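Local coordinates for putative aminomethyltransferase (Leptospirillum rubarum, PDB 3TTG), which probably binds folate and resembles the aminomethyltransferase (T-protein) of the glycine cleavage system, though its own reaction is not established, at residues R136-V141 against D195-T200; S147-L152 against A188-P193; R163-K166 against Y170-I173. All coordinates share one frame; numbering follows the deposited sequence. Where two conformers were deposited one is given.

Contact 1 (R136-V141 against D195-T200); sequences REIRLV and DQFETT
Bends at chi2 (-67°) and chi3 fold the side chain of Arg136 back on itself and bring its guanidinium over the ring of Phe197, whose own CG stands anti to the backbone N (chi1 180°), an orientation that points the ring from the first turn of helix 197-211 toward strand 135-141. The guanidinium and the ring form an offset stack, their planes 29° apart, with Arg136 CZ 3.9 Å from the ring centroid in a cation-pi geometry. Arg136 NH1 sits over the rim of the ring near Phe197 CE2 (3.3 Å), and Arg136 NH2 near CZ. The aliphatic root of the arginine takes part as well: Arg136 CG makes a CH-pi contact over the ring face, and Arg136 CB closes on Phe197 CD1 at 3.2 Å, a tight fit. Deeper along the strand, Ile138 CG1 meets Phe197 CE1 obliquely at 4.0 Å, while Ile138 CD1 lies 3.8 Å from the methyl CG2 of Thr200, one helical turn on. The hydroxyl of Thr200 turns back to Gln196 O (OG1 to O 2.9 Å), a carbonyl that also accepts the Thr200 backbone N, and the methyl faces Ile138 CD1. The start of the helix is thus joined to the sheet by dispersion and cation-pi attraction, the partly exposed arginine laying its charge and its aliphatic root on one face of a buried phenylalanine.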
loop_
_atom_site.group_PDB
_atom_site.type_symbol
_atom_site.label_atom_id
_atom_site.label_comp_id
_atom_site.label_asym_id
_atom_site.label_seq_id
_atom_site.Cartn_x
_atom_site.Cartn_y
_atom_site.Cartn_z
ATOM N N ARG A 136 -9.107 1.337 16.630
ATOM C CA ARG A 136 -9.837 0.712 15.510
ATOM C C ARG A 136 -9.477 1.527 14.229
ATOM O O ARG A 136 -9.533 2.758 14.266
ATOM C CB ARG A 136 -11.350 0.732 15.778
ATOM C CG ARG A 136 -11.876 -0.259 16.856
ATOM C CD ARG A 136 -11.737 -1.733 16.465
ATOM N NE ARG A 136 -12.227 -1.959 15.103
ATOM C CZ ARG A 136 -13.475 -2.252 14.753
ATOM N NH1 ARG A 136 -14.415 -2.434 15.679
ATOM N NH2 ARG A 136 -13.785 -2.414 13.478
ATOM N N GLU A 137 -9.152 0.868 13.107
ATOM C CA GLU A 137 -8.846 1.552 11.852
ATOM C C GLU A 137 -10.129 1.721 10.984
ATOM O O GLU A 137 -10.990 0.837 10.926
ATOM C CB GLU A 137 -7.746 0.827 11.079
ATOM C CG GLU A 137 -7.158 1.656 9.944
ATOM C CD GLU A 137 -6.036 1.021 9.125
ATOM O OE1 GLU A 137 -5.684 -0.152 9.372
ATOM O OE2 GLU A 137 -5.606 1.657 8.138
ATOM N N ILE A 138 -10.312 2.909 10.438
ATOM C CA ILE A 138 -11.383 3.212 9.467
ATOM C C ILE A 138 -10.664 3.804 8.311
ATOM O O ILE A 138 -9.872 4.728 8.517
ATOM C CB ILE A 138 -12.480 4.185 9.976
ATOM C CG1 ILE A 138 -13.042 3.787 11.335
ATOM C CG2 ILE A 138 -13.572 4.374 8.915
ATOM C CD1 ILE A 138 -14.060 4.797 11.970
ATOM N N ARG A 139 -10.956 3.350 7.097
ATOM C CA ARG A 139 -10.294 3.905 5.917
ATOM C C ARG A 139 -11.236 4.670 5.031
ATOM O O ARG A 139 -12.394 4.254 4.790
ATOM C CB ARG A 139 -9.641 2.823 5.099
ATOM C CG ARG A 139 -8.560 2.161 5.878
ATOM C CD ARG A 139 -7.766 1.219 5.066
ATOM N NE ARG A 139 -6.892 0.434 5.949
ATOM C CZ ARG A 139 -6.446 -0.801 5.704
ATOM N NH1 ARG A 139 -6.692 -1.384 4.545
ATOM N NH2 ARG A 139 -5.735 -1.456 6.622
ATOM N N LEU A 140 -10.688 5.774 4.453
ATOM C CA LEU A 140 -11.408 6.615 3.519
ATOM C C LEU A 140 -10.657 6.632 2.208
ATOM O O LEU A 140 -9.432 6.713 2.241
ATOM C CB LEU A 140 -11.531 8.050 4.053
ATOM C CG LEU A 140 -12.503 8.307 5.215
ATOM C CD1 LEU A 140 -12.280 9.741 5.743
ATOM C CD2 LEU A 140 -13.924 8.091 4.792
ATOM N N VAL A 141 -11.368 6.549 1.055
ATOM C CA VAL A 141 -10.731 6.674 -0.252
ATOM C C VAL A 141 -11.551 7.609 -1.137
ATOM O O VAL A 141 -12.760 7.665 -0.987
ATOM C CB VAL A 141 -10.508 5.317 -0.971
ATOM C CG1 VAL A 141 -9.594 4.393 -0.171
ATOM C CG2 VAL A 141 -11.826 4.612 -1.281
ATOM N N ASP A 195 -12.794 3.470 22.651
ATOM C CA ASP A 195 -13.985 4.018 23.297
ATOM C C ASP A 195 -14.731 5.043 22.429
ATOM O O ASP A 195 -15.884 5.346 22.738
ATOM C CB ASP A 195 -13.649 4.621 24.680
ATOM C CG ASP A 195 -12.932 5.960 24.676
ATOM O OD1 ASP A 195 -13.267 6.805 25.509
ATOM O OD2 ASP A 195 -12.030 6.153 23.837
ATOM N N GLN A 196 -14.117 5.560 21.348
ATOM C CA GLN A 196 -14.763 6.541 20.450
ATOM C C GLN A 196 -15.234 5.937 19.124
ATOM O O GLN A 196 -15.848 6.645 18.303
ATOM C CB GLN A 196 -13.761 7.652 20.142
ATOM C CG GLN A 196 -13.475 8.477 21.395
ATOM C CD GLN A 196 -12.289 9.368 21.170
ATOM O OE1 GLN A 196 -12.114 9.897 20.079
ATOM N NE2 GLN A 196 -11.436 9.527 22.174
ATOM N N PHE A 197 -14.942 4.639 18.914
ATOM C CA PHE A 197 -15.215 3.939 17.677
ATOM C C PHE A 197 -16.686 3.960 17.258
ATOM O O PHE A 197 -16.930 4.346 16.127
ATOM C CB PHE A 197 -14.732 2.490 17.747
ATOM C CG PHE A 197 -15.018 1.754 16.461
ATOM C CD1 PHE A 197 -14.292 2.022 15.323
ATOM C CD2 PHE A 197 -16.094 0.877 16.368
ATOM C CE1 PHE A 197 -14.528 1.318 14.143
ATOM C CE2 PHE A 197 -16.359 0.212 15.182
ATOM C CZ PHE A 197 -15.578 0.451 14.066
ATOM N N GLU A 198 -17.615 3.438 18.095
ATOM C CA GLU A 198 -19.041 3.329 17.767
ATOM C C GLU A 198 -19.655 4.726 17.450
ATOM O O GLU A 198 -20.534 4.836 16.592
ATOM C CB GLU A 198 -19.880 2.627 18.881
ATOM C CG GLU A 198 -19.548 1.174 19.156
ATOM C CD GLU A 198 -18.348 0.939 20.070
ATOM O OE1 GLU A 198 -17.618 1.918 20.363
ATOM O OE2 GLU A 198 -18.159 -0.213 20.528
ATOM N N THR A 199 -19.187 5.769 18.138
ATOM C CA THR A 199 -19.596 7.156 17.897
ATOM C C THR A 199 -19.080 7.636 16.529
ATOM O O THR A 199 -19.813 8.307 15.824
ATOM C CB THR A 199 -19.074 8.066 19.020
ATOM O OG1 THR A 199 -19.674 7.650 20.240
ATOM C CG2 THR A 199 -19.394 9.537 18.784
ATOM N N THR A 200 -17.820 7.385 16.201
ATOM C CA THR A 200 -17.214 7.816 14.912
ATOM C C THR A 200 -17.876 7.080 13.752
ATOM O O THR A 200 -18.171 7.686 12.739
ATOM C CB THR A 200 -15.713 7.593 14.935
ATOM O OG1 THR A 200 -15.200 8.285 16.063
ATOM C CG2 THR A 200 -14.990 8.105 13.657
#

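Contact 2 (S147-L152 against A188-P193); sequences SVLLSL and ADLFIP
Leu149 carries the tight part of this contact, its two methyls dividing between two residues of strand 187-193: Leu149 CD1 rests against Ala188 CB at 4.0 Å, and Leu149 CD2 meets Leu190 CD1 at 3.9 Å. Leu149 CD2 also lies 4.0 Å from Leu190 CD2, and the two side chains run obliquely to each other. The fork of Leu190 opens broadside to Leu149 CD2, which nests against CG and both methyls. One turn later the packing slackens. Leu152 CD1 approaches Leu190 CD2 only to 4.2 Å, and Leu152 itself is partly exposed, whereas Leu149, Ala188 and Leu190 are all buried. Farther round the helix, Leu150 and Ser151 belong to the solvent side. The helix and strand segments run in roughly the same direction, 27° apart, with axes 11.0 Å from each other, a separation spanned by the leucine side chains. Leu140 and Ile173, from the strands flanking 187-193, extend the same apolar layer beneath Leu149. Between these two segments of the putative folate-binding domain the joining is by aliphatic carbons, without hydrogen bonds or charge, an attachment that depends on shape and the exclusion of water.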
loop_
_atom_site.group_PDB
_atom_site.type_symbol
_atom_site.label_atom_id
_atom_site.label_comp_id
_atom_site.label_asym_id
_atom_site.label_seq_id
_atom_site.Cartn_x
_atom_site.Cartn_y
_atom_site.Cartn_z
ATOM N N SER A 147 -12.965 16.350 2.685
ATOM C CA SER A 147 -14.235 16.945 3.145
ATOM C C SER A 147 -14.856 16.106 4.260
ATOM O O SER A 147 -15.432 16.663 5.187
ATOM C CB SER A 147 -15.237 17.118 1.994
ATOM O OG SER A 147 -16.006 15.953 1.731
ATOM N N VAL A 148 -14.705 14.779 4.196
ATOM C CA VAL A 148 -15.244 13.894 5.234
ATOM C C VAL A 148 -14.437 14.120 6.510
ATOM O O VAL A 148 -15.023 14.204 7.579
ATOM C CB VAL A 148 -15.207 12.399 4.813
ATOM C CG1 VAL A 148 -15.668 11.496 5.953
ATOM C CG2 VAL A 148 -16.021 12.143 3.541
ATOM N N LEU A 149 -13.089 14.255 6.400
ATOM C CA LEU A 149 -12.256 14.481 7.600
ATOM C C LEU A 149 -12.596 15.849 8.238
ATOM O O LEU A 149 -12.785 15.936 9.452
ATOM C CB LEU A 149 -10.765 14.432 7.239
ATOM C CG LEU A 149 -10.287 13.070 6.789
ATOM C CD1 LEU A 149 -8.927 13.166 6.233
ATOM C CD2 LEU A 149 -10.412 12.058 7.894
ATOM N N LEU A 150 -12.706 16.888 7.399
ATOM C CA LEU A 150 -13.066 18.244 7.841
ATOM C C LEU A 150 -14.408 18.290 8.537
ATOM O O LEU A 150 -14.615 19.177 9.344
ATOM C CB LEU A 150 -13.085 19.228 6.680
ATOM C CG LEU A 150 -11.737 19.576 6.099
ATOM C CD1 LEU A 150 -11.893 20.227 4.770
ATOM C CD2 LEU A 150 -10.937 20.478 7.044
ATOM N N SER A 151 -15.322 17.373 8.218
ATOM C CA SER A 151 -16.613 17.294 8.870
ATOM C C SER A 151 -16.471 16.671 10.247
ATOM O O SER A 151 -17.009 17.216 11.203
ATOM C CB SER A 151 -17.594 16.490 8.027
ATOM O OG SER A 151 -18.899 16.565 8.574
ATOM N N LEU A 152 -15.754 15.546 10.374
ATOM C CA LEU A 152 -15.590 14.920 11.689
ATOM C C LEU A 152 -14.675 15.713 12.634
ATOM O O LEU A 152 -14.868 15.646 13.846
ATOM C CB LEU A 152 -14.982 13.514 11.586
ATOM C CG LEU A 152 -15.780 12.367 10.989
ATOM C CD1 LEU A 152 -14.858 11.150 10.781
ATOM C CD2 LEU A 152 -16.936 11.951 11.888
ATOM N N ALA A 188 -7.042 8.037 3.219
ATOM C CA ALA A 188 -6.806 8.383 4.596
ATOM C C ALA A 188 -7.132 7.211 5.502
ATOM O O ALA A 188 -8.124 6.501 5.286
ATOM C CB ALA A 188 -7.640 9.577 4.994
ATOM N N ASP A 189 -6.264 6.982 6.493
ATOM C CA ASP A 189 -6.443 5.939 7.499
ATOM C C ASP A 189 -6.617 6.579 8.850
ATOM O O ASP A 189 -5.718 7.259 9.355
ATOM C CB ASP A 189 -5.290 4.993 7.547
ATOM C CG ASP A 189 -4.912 4.421 6.185
ATOM O OD1 ASP A 189 -5.840 4.161 5.350
ATOM O OD2 ASP A 189 -3.714 4.306 5.923
ATOM N N LEU A 190 -7.730 6.310 9.454
ATOM C CA LEU A 190 -8.067 6.874 10.744
ATOM C C LEU A 190 -7.891 5.810 11.818
ATOM O O LEU A 190 -8.552 4.792 11.733
ATOM C CB LEU A 190 -9.524 7.361 10.745
ATOM C CG LEU A 190 -9.930 8.551 9.893
ATOM C CD1 LEU A 190 -9.721 8.296 8.411
ATOM C CD2 LEU A 190 -11.416 8.865 10.084
ATOM N N PHE A 191 -7.052 6.052 12.831
ATOM C CA PHE A 191 -6.878 5.141 13.986
ATOM C C PHE A 191 -7.574 5.765 15.148
ATOM O O PHE A 191 -7.066 6.728 15.726
ATOM C CB PHE A 191 -5.389 4.932 14.242
ATOM C CG PHE A 191 -4.781 4.081 13.157
ATOM C CD1 PHE A 191 -4.631 2.713 13.325
ATOM C CD2 PHE A 191 -4.303 4.651 12.003
ATOM C CE1 PHE A 191 -4.050 1.932 12.320
ATOM C CE2 PHE A 191 -3.797 3.859 10.975
ATOM C CZ PHE A 191 -3.622 2.513 11.174
ATOM N N ILE A 192 -8.804 5.286 15.423
ATOM C CA ILE A 192 -9.727 5.860 16.393
ATOM C C ILE A 192 -9.631 5.137 17.730
ATOM O O ILE A 192 -9.707 3.913 17.729
ATOM C CB ILE A 192 -11.163 5.754 15.801
ATOM C CG1 ILE A 192 -11.210 6.456 14.404
ATOM C CG2 ILE A 192 -12.188 6.360 16.759
ATOM C CD1 ILE A 192 -10.806 8.006 14.410
ATOM N N PRO A 193 -9.524 5.854 18.877
ATOM C CA PRO A 193 -9.499 5.164 20.161
ATOM C C PRO A 193 -10.717 4.256 20.314
ATOM O O PRO A 193 -11.834 4.642 19.959
ATOM C CB PRO A 193 -9.552 6.317 21.168
ATOM C CG PRO A 193 -8.878 7.434 20.464
ATOM C CD PRO A 193 -9.445 7.322 19.080
#

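Contact 3 (R163-K166 against Y170-I173); sequences RMLK and YVLI
Met164, present as selenomethionine, crosses the ring of Tyr170 obliquely on one face of the hairpin formed by strands 161-164 and 170-173. Its CB begins 4.0 Å from Tyr170 CE1. The next atom, Met164 CG, comes nearest, 3.7 Å from the same CE1, approaching the ring obliquely. Because CG is anti to the backbone N (chi1 -166°) and the chain stays extended beyond it, the selenium is carried outward past the ring carbons: Met164 SE lies 5.0 Å from the ring centroid, 49° off its normal, in an oblique Met-aromatic contact. Both SE and the terminal CE then pass beside the phenolic oxygen, each 4.1 Å from Tyr170 OH. The two residues form an antiparallel non-hydrogen-bonded pair, which brings their backbones close and lets the side chains meet on one face.

The neighbouring pair, Arg163 and Val171, is the hydrogen-bonded one. Arg163 N donates to Val171 O at 2.9 Å, and Val171 N returns a bond to Arg163 O; both are nearly straight and lie in the carbonyl plane of the acceptor. Arg163 O receives a further CA-H...O contact from Tyr170. Past the end of its strand, Leu165 folds over toward the other face, where its CD2 packs on Val171 CG2 at 3.5 Å. Within the hairpin, Phe162 of the same strand as Met164 also meets the Tyr170 ring, almost parallel; outside it, Arg163 makes a cation-pi contact with Phe157. The paired backbone bonds fix the register at this end of the hairpin, whereas the selenoether chain and tyrosine add a polarisable, weakly directional contact on one face and the leucine-valine pair a purely apolar one on the other.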
loop_
_atom_site.group_PDB
_atom_site.type_symbol
_atom_site.label_atom_id
_atom_site.label_comp_id
_atom_site.label_asym_id
_atom_site.label_seq_id
_atom_site.Cartn_x
_atom_site.Cartn_y
_atom_site.Cartn_z
ATOM N N ARG A 163 -1.263 13.201 11.614
ATOM C CA ARG A 163 -1.807 14.102 12.635
ATOM C C ARG A 163 -2.327 13.340 13.838
ATOM O O ARG A 163 -2.938 12.287 13.653
ATOM C CB ARG A 163 -2.989 14.907 12.059
ATOM C CG ARG A 163 -2.950 15.332 10.570
ATOM C CD ARG A 163 -2.536 16.776 10.333
ATOM N NE ARG A 163 -3.462 17.716 10.981
ATOM C CZ ARG A 163 -3.325 19.041 11.004
ATOM N NH1 ARG A 163 -4.216 19.795 11.638
ATOM N NH2 ARG A 163 -2.300 19.626 10.386
HETATM N N MSE A 164 -2.159 13.898 15.061
HETATM C CA MSE A 164 -2.803 13.329 16.241
HETATM C C MSE A 164 -4.117 14.068 16.401
HETATM O O MSE A 164 -4.170 15.267 16.165
HETATM C CB MSE A 164 -1.944 13.426 17.495
HETATM C CG MSE A 164 -2.475 12.541 18.631
HETATM SE SE MSE A 164 -1.347 12.571 20.195
HETATM C CE MSE A 164 -2.485 11.490 21.327
ATOM N N LEU A 165 -5.200 13.338 16.616
ATOM C CA LEU A 165 -6.528 13.917 16.799
ATOM C C LEU A 165 -6.610 14.462 18.262
ATOM O O LEU A 165 -5.961 13.921 19.168
ATOM C CB LEU A 165 -7.625 12.875 16.502
ATOM C CG LEU A 165 -7.678 12.374 15.082
ATOM C CD1 LEU A 165 -8.579 11.161 14.945
ATOM C CD2 LEU A 165 -8.107 13.482 14.141
ATOM N N LYS A 166 -7.352 15.533 18.477
ATOM C CA LYS A 166 -7.386 16.163 19.824
ATOM C C LYS A 166 -7.968 15.208 20.888
ATOM O O LYS A 166 -7.537 15.197 22.045
ATOM C CB LYS A 166 -8.125 17.515 19.811
ATOM C CG LYS A 166 -9.582 17.518 19.382
ATOM C CD LYS A 166 -10.269 18.860 19.740
ATOM C CE LYS A 166 -9.660 20.086 19.072
ATOM N NZ LYS A 166 -10.460 21.314 19.345
ATOM N N TYR A 170 -5.161 8.959 15.596
ATOM C CA TYR A 170 -4.299 9.531 14.558
ATOM C C TYR A 170 -4.926 9.483 13.191
ATOM O O TYR A 170 -5.716 8.584 12.893
ATOM C CB TYR A 170 -2.948 8.738 14.480
ATOM C CG TYR A 170 -2.178 8.653 15.773
ATOM C CD1 TYR A 170 -1.265 9.643 16.126
ATOM C CD2 TYR A 170 -2.447 7.660 16.705
ATOM C CE1 TYR A 170 -0.600 9.614 17.348
ATOM C CE2 TYR A 170 -1.801 7.634 17.944
ATOM C CZ TYR A 170 -0.896 8.628 18.271
ATOM O OH TYR A 170 -0.248 8.638 19.485
ATOM N N VAL A 171 -4.476 10.362 12.309
ATOM C CA VAL A 171 -4.905 10.293 10.919
ATOM C C VAL A 171 -3.672 10.270 10.057
ATOM O O VAL A 171 -2.802 11.133 10.190
ATOM C CB VAL A 171 -5.860 11.423 10.470
ATOM C CG1 VAL A 171 -6.360 11.169 9.045
ATOM C CG2 VAL A 171 -7.039 11.529 11.405
ATOM N N LEU A 172 -3.627 9.323 9.149
ATOM C CA LEU A 172 -2.609 9.185 8.123
ATOM C C LEU A 172 -3.244 9.577 6.799
ATOM O O LEU A 172 -4.197 8.883 6.362
ATOM C CB LEU A 172 -2.091 7.746 7.993
ATOM C CG LEU A 172 -1.222 7.115 9.116
ATOM C CD1 LEU A 172 -1.921 7.172 10.463
ATOM C CD2 LEU A 172 -0.914 5.665 8.791
ATOM N N ILE A 173 -2.700 10.580 6.112
ATOM C CA ILE A 173 -3.143 10.889 4.755
ATOM C C ILE A 173 -1.997 10.489 3.888
ATOM O O ILE A 173 -0.919 11.067 4.002
ATOM C CB ILE A 173 -3.595 12.317 4.475
ATOM C CG1 ILE A 173 -4.564 12.872 5.514
ATOM C CG2 ILE A 173 -4.179 12.409 3.066
ATOM C CD1 ILE A 173 -5.750 12.186 5.687
#

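In the fold
All three contacts build on one mixed sheet of the putative folate-binding domain. Contact 3 lies at its edge, where strand 161-164 is outermost, yet is largely buried, with Met164 exposed; contact 2 sits on an inner strand, 187-193, and contact 1 reaches the next one, 135-141. Contacts 2 and 3 adjoin through strands 187-193 and 170-173, as contacts 1 and 2 do through probable backbone hydrogen bonds, while contacts 1 and 3 do not touch. Contacts 1 and 2 bring helices onto the sheet, whereas contact 3 is strand pairing. Accordingly, hydrocarbon packing dominates the buried contact 2, a charged group joins in at the partly exposed contact 1, and backbone hydrogen bonds lead in contact 3.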